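Local coordinates for uncharacterized protein (Arthrobacter sp., PDB 3KOP) that is of unknown function but adopts a cyclophilin-like fold and belongs to a family of uncharacterised proteins, at residues I26-L40 with V151-A165. Numbering follows the deposited sequence. Where two conformers were deposited one is given.
Sequences ITLEKRGVTCKALLL and VFATIVEGLDEMAAA
Selenomethionine Met-162 lays its bent chain across the hairpin 26-39, with SE 3.6 Å from Leu-28 CD1. Its CG stands anti to the backbone N (chi1 180°), and turns at chi2 and chi3 bring CE over Val-33 CG1 and Cys-35 SG. Ala-165 CB, one helical turn on, rests against both Leu-28 CD1 and Val-33 CG2. Cys-35 SG also meets Ile-155 CD1 at 3.7 Å, while CG1 of that isoleucine reaches Ala-37 CB; an alanine in place of Ile-155 would probably leave a gap beside the Cys-35 sulfur and Ala-37. Farther along, Leu-39 CD1 touches the edge of the Phe-152 ring, 4.0 Å from CD2.

Antiparallel backbone bonds join strands 33-39 and 151-157. Lys-36 O accepts two of them, from Val-156 N at 2.8 Å in the carbonyl plane and from Glu-157 N at 3.2 Å, which marks a classic beta bulge. At the outer edge the bent chain of Lys-36 and the extended one of Glu-157 lie side by side, pointing the same way, NZ and OE2 4.2 Å apart, too far for a salt bridge, and Lys-36 also makes a cation-pi contact with Tyr-23. Past the N-cap Gly-158 the chain passes from strand into helix 159-172, which packs on the beta hairpin, joining helix to antiparallel sheet in this cyclophilin-like fold.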
loop_
_atom_site.group_PDB
_atom_site.type_symbol
_atom_site.label_atom_id
_atom_site.label_comp_id
_atom_site.label_asym_id
_atom_site.label_seq_id
_atom_site.Cartn_x
_atom_site.Cartn_y
_atom_site.Cartn_z
ATOM N N ILE F 26 23.008 16.352 16.118
ATOM C CA ILE F 26 22.423 15.064 16.395
ATOM C C ILE F 26 23.590 14.113 16.633
ATOM O O ILE F 26 24.408 13.902 15.746
ATOM C CB ILE F 26 21.565 14.556 15.245
ATOM C CG1 ILE F 26 20.500 15.583 14.854
ATOM C CG2 ILE F 26 20.916 13.228 15.627
ATOM C CD1 ILE F 26 19.724 15.254 13.522
ATOM N N THR F 27 23.642 13.560 17.834
ATOM C CA THR F 27 24.846 12.913 18.352
ATOM C C THR F 27 24.519 11.559 18.933
ATOM O O THR F 27 23.523 11.416 19.651
ATOM C CB THR F 27 25.489 13.771 19.492
ATOM O OG1 THR F 27 25.826 15.078 18.998
ATOM C CG2 THR F 27 26.760 13.090 20.048
ATOM N N LEU F 28 25.380 10.584 18.634
ATOM C CA LEU F 28 25.424 9.315 19.315
ATOM C C LEU F 28 26.547 9.394 20.343
ATOM O O LEU F 28 27.720 9.542 19.993
ATOM C CB LEU F 28 25.670 8.168 18.324
ATOM C CG LEU F 28 24.503 7.879 17.379
ATOM C CD1 LEU F 28 24.942 7.026 16.173
ATOM C CD2 LEU F 28 23.357 7.201 18.132
ATOM N N GLU F 29 26.195 9.292 21.609
ATOM C CA GLU F 29 27.121 9.673 22.686
ATOM C C GLU F 29 28.212 8.659 22.913
ATOM O O GLU F 29 29.327 9.034 23.231
ATOM C CB GLU F 29 26.387 9.827 24.000
ATOM C CG GLU F 29 25.206 10.773 23.976
ATOM C CD GLU F 29 25.578 12.209 24.182
ATOM O OE1 GLU F 29 26.726 12.599 23.883
ATOM O OE2 GLU F 29 24.708 12.956 24.660
ATOM N N LYS F 30 27.886 7.374 22.795
ATOM C CA LYS F 30 28.850 6.313 23.054
ATOM C C LYS F 30 29.774 6.168 21.868
ATOM O O LYS F 30 30.999 6.170 22.024
ATOM C CB LYS F 30 28.137 4.996 23.334
ATOM C CG LYS F 30 29.032 3.831 23.665
ATOM C CD LYS F 30 28.204 2.646 24.107
ATOM C CE LYS F 30 29.055 1.389 24.339
ATOM N NZ LYS F 30 29.007 0.512 23.126
ATOM N N ARG F 31 29.227 6.058 20.670
ATOM C CA ARG F 31 30.100 6.039 19.491
ATOM C C ARG F 31 30.789 7.400 19.220
ATOM O O ARG F 31 31.767 7.464 18.482
ATOM C CB ARG F 31 29.340 5.539 18.267
ATOM C CG ARG F 31 28.942 4.061 18.357
ATOM C CD ARG F 31 27.833 3.721 17.414
ATOM N NE ARG F 31 27.581 2.287 17.400
ATOM C CZ ARG F 31 26.931 1.619 18.345
ATOM N NH1 ARG F 31 26.387 2.243 19.389
ATOM N NH2 ARG F 31 26.787 0.302 18.228
ATOM N N GLY F 32 30.278 8.486 19.790
ATOM C CA GLY F 32 30.886 9.793 19.602
ATOM C C GLY F 32 30.794 10.326 18.189
ATOM O O GLY F 32 31.733 10.945 17.692
ATOM N N VAL F 33 29.649 10.126 17.543
ATOM C CA VAL F 33 29.441 10.593 16.189
ATOM C C VAL F 33 28.340 11.632 16.192
ATOM O O VAL F 33 27.273 11.404 16.791
ATOM C CB VAL F 33 29.061 9.420 15.249
ATOM C CG1 VAL F 33 28.823 9.906 13.811
ATOM C CG2 VAL F 33 30.142 8.357 15.291
ATOM N N THR F 34 28.600 12.764 15.539
ATOM C CA THR F 34 27.646 13.868 15.465
ATOM C C THR F 34 27.439 14.293 14.019
ATOM O O THR F 34 28.377 14.325 13.219
ATOM C CB THR F 34 28.137 15.112 16.255
ATOM O OG1 THR F 34 28.297 14.758 17.637
ATOM C CG2 THR F 34 27.148 16.240 16.179
ATOM N N CYS F 35 26.209 14.629 13.682
ATOM C CA CYS F 35 25.954 15.263 12.411
ATOM C C CYS F 35 25.164 16.552 12.694
ATOM O O CYS F 35 24.676 16.755 13.812
ATOM C CB CYS F 35 25.222 14.289 11.464
ATOM S SG CYS F 35 23.594 13.852 12.011
ATOM N N LYS F 36 25.060 17.415 11.698
ATOM C CA LYS F 36 24.363 18.674 11.843
ATOM C C LYS F 36 23.227 18.749 10.840
ATOM O O LYS F 36 23.393 18.367 9.689
ATOM C CB LYS F 36 25.299 19.870 11.629
ATOM C CG LYS F 36 24.633 21.191 11.908
ATOM C CD LYS F 36 25.478 22.409 11.535
ATOM C CE LYS F 36 26.585 22.620 12.468
ATOM N NZ LYS F 36 27.110 24.060 12.330
ATOM N N ALA F 37 22.094 19.270 11.306
ATOM C CA ALA F 37 20.878 19.342 10.532
ATOM C C ALA F 37 20.334 20.752 10.543
ATOM O O ALA F 37 20.367 21.429 11.569
ATOM C CB ALA F 37 19.834 18.357 11.088
ATOM N N LEU F 38 19.853 21.174 9.379
ATOM C CA LEU F 38 19.154 22.409 9.209
ATOM C C LEU F 38 17.725 22.215 9.635
ATOM O O LEU F 38 17.039 21.309 9.182
ATOM C CB LEU F 38 19.180 22.824 7.756
ATOM C CG LEU F 38 18.281 23.969 7.351
ATOM C CD1 LEU F 38 18.880 25.310 7.935
ATOM C CD2 LEU F 38 18.142 24.012 5.834
ATOM N N LEU F 39 17.255 23.130 10.470
ATOM C CA LEU F 39 15.899 23.091 10.933
ATOM C C LEU F 39 14.989 23.723 9.883
ATOM O O LEU F 39 15.292 24.787 9.389
ATOM C CB LEU F 39 15.847 23.861 12.235
ATOM C CG LEU F 39 15.180 23.251 13.405
ATOM C CD1 LEU F 39 15.635 21.811 13.652
ATOM C CD2 LEU F 39 15.455 24.145 14.648
ATOM N N LEU F 40 13.879 23.058 9.545
ATOM C CA LEU F 40 13.048 23.461 8.413
ATOM C C LEU F 40 11.954 24.444 8.868
ATOM O O LEU F 40 10.751 24.132 8.877
ATOM C CB LEU F 40 12.461 22.239 7.699
ATOM C CG LEU F 40 13.478 21.275 7.064
ATOM C CD1 LEU F 40 12.701 20.080 6.503
ATOM C CD2 LEU F 40 14.413 21.940 5.979
ATOM N N VAL F 151 8.519 15.913 8.796
ATOM C CA VAL F 151 9.925 16.111 8.421
ATOM C C VAL F 151 10.282 17.542 8.831
ATOM O O VAL F 151 9.762 18.520 8.260
ATOM C CB VAL F 151 10.186 15.934 6.888
ATOM C CG1 VAL F 151 11.661 16.279 6.543
ATOM C CG2 VAL F 151 9.812 14.521 6.397
ATOM N N PHE F 152 11.161 17.680 9.827
ATOM C CA PHE F 152 11.413 19.016 10.400
ATOM C C PHE F 152 12.869 19.477 10.334
ATOM O O PHE F 152 13.184 20.610 10.703
ATOM C CB PHE F 152 10.895 19.076 11.863
ATOM C CG PHE F 152 11.782 18.369 12.865
ATOM C CD1 PHE F 152 11.591 17.017 13.156
ATOM C CD2 PHE F 152 12.792 19.055 13.528
ATOM C CE1 PHE F 152 12.372 16.373 14.055
ATOM C CE2 PHE F 152 13.599 18.388 14.434
ATOM C CZ PHE F 152 13.391 17.050 14.694
ATOM N N ALA F 153 13.748 18.608 9.866
ATOM C CA ALA F 153 15.131 18.956 9.679
ATOM C C ALA F 153 15.765 18.078 8.626
ATOM O O ALA F 153 15.246 16.977 8.293
ATOM C CB ALA F 153 15.900 18.879 10.973
ATOM N N THR F 154 16.853 18.584 8.069
ATOM C CA THR F 154 17.592 17.836 7.077
ATOM C C THR F 154 19.077 17.913 7.356
ATOM O O THR F 154 19.648 18.994 7.590
ATOM C CB THR F 154 17.263 18.301 5.657
ATOM O OG1 THR F 154 17.698 17.295 4.739
ATOM C CG2 THR F 154 17.929 19.650 5.333
ATOM N N ILE F 155 19.702 16.737 7.394
ATOM C CA ILE F 155 21.131 16.631 7.723
ATOM C C ILE F 155 21.960 17.261 6.610
ATOM O O ILE F 155 21.864 16.864 5.447
ATOM C CB ILE F 155 21.536 15.173 8.046
ATOM C CG1 ILE F 155 20.770 14.695 9.298
ATOM C CG2 ILE F 155 23.058 15.064 8.304
ATOM C CD1 ILE F 155 20.878 13.211 9.560
ATOM N N VAL F 156 22.773 18.257 6.971
ATOM C CA VAL F 156 23.626 18.950 6.019
ATOM C C VAL F 156 25.130 18.696 6.213
ATOM O O VAL F 156 25.919 18.996 5.335
ATOM C CB VAL F 156 23.354 20.497 6.017
ATOM C CG1 VAL F 156 21.955 20.791 5.485
ATOM C CG2 VAL F 156 23.557 21.105 7.406
ATOM N N GLU F 157 25.535 18.144 7.351
ATOM C CA GLU F 157 26.909 17.765 7.567
ATOM C C GLU F 157 26.960 16.471 8.325
ATOM O O GLU F 157 26.215 16.286 9.297
ATOM C CB GLU F 157 27.639 18.774 8.449
ATOM C CG GLU F 157 27.872 20.120 7.897
ATOM C CD GLU F 157 28.592 21.008 8.919
ATOM O OE1 GLU F 157 29.249 20.469 9.842
ATOM O OE2 GLU F 157 28.483 22.245 8.795
ATOM N N GLY F 158 27.879 15.602 7.925
ATOM C CA GLY F 158 28.144 14.370 8.643
ATOM C C GLY F 158 27.206 13.213 8.348
ATOM O O GLY F 158 27.184 12.250 9.092
ATOM N N LEU F 159 26.439 13.275 7.265
ATOM C CA LEU F 159 25.447 12.220 7.000
ATOM C C LEU F 159 26.098 10.866 6.767
ATOM O O LEU F 159 25.642 9.866 7.315
ATOM C CB LEU F 159 24.544 12.601 5.807
ATOM C CG LEU F 159 23.487 11.566 5.376
ATOM C CD1 LEU F 159 22.578 11.313 6.530
ATOM C CD2 LEU F 159 22.679 12.039 4.108
ATOM N N ASP F 160 27.180 10.838 5.979
ATOM C CA ASP F 160 27.906 9.594 5.704
ATOM C C ASP F 160 28.429 8.947 6.983
ATOM O O ASP F 160 28.264 7.755 7.179
ATOM C CB ASP F 160 29.061 9.815 4.720
ATOM C CG ASP F 160 28.573 10.218 3.335
ATOM O OD1 ASP F 160 27.401 10.007 3.039
ATOM O OD2 ASP F 160 29.364 10.780 2.547
ATOM N N GLU F 161 29.027 9.744 7.854
ATOM C CA GLU F 161 29.550 9.233 9.103
ATOM C C GLU F 161 28.411 8.756 9.990
ATOM O O GLU F 161 28.536 7.721 10.654
ATOM C CB GLU F 161 30.378 10.281 9.857
ATOM C CG GLU F 161 31.677 10.674 9.179
ATOM C CD GLU F 161 31.526 11.658 8.019
ATOM O OE1 GLU F 161 30.385 12.039 7.620
ATOM O OE2 GLU F 161 32.603 12.055 7.490
HETATM N N MSE F 162 27.289 9.477 9.979
HETATM C CA MSE F 162 26.153 9.069 10.775
HETATM C C MSE F 162 25.602 7.744 10.245
HETATM O O MSE F 162 25.298 6.845 11.023
HETATM C CB MSE F 162 25.064 10.138 10.810
HETATM C CG MSE F 162 23.802 9.753 11.645
HETATM SE SE MSE F 162 24.186 9.270 13.507
HETATM C CE MSE F 162 25.052 10.841 14.027
ATOM N N ALA F 163 25.462 7.632 8.925
ATOM C CA ALA F 163 24.996 6.386 8.324
ATOM C C ALA F 163 25.873 5.193 8.718
ATOM O O ALA F 163 25.340 4.122 9.043
ATOM C CB ALA F 163 24.870 6.511 6.777
ATOM N N ALA F 164 27.192 5.381 8.712
ATOM C CA ALA F 164 28.134 4.319 9.106
ATOM C C ALA F 164 27.952 3.939 10.587
ATOM O O ALA F 164 27.990 2.753 10.943
ATOM C CB ALA F 164 29.619 4.707 8.774
ATOM N N ALA F 165 27.653 4.930 11.434
ATOM C CA ALA F 165 27.372 4.661 12.866
ATOM C C ALA F 165 26.072 3.864 13.060
ATOM O O ALA F 165 25.967 2.990 13.926
ATOM C CB ALA F 165 27.327 5.973 13.665
#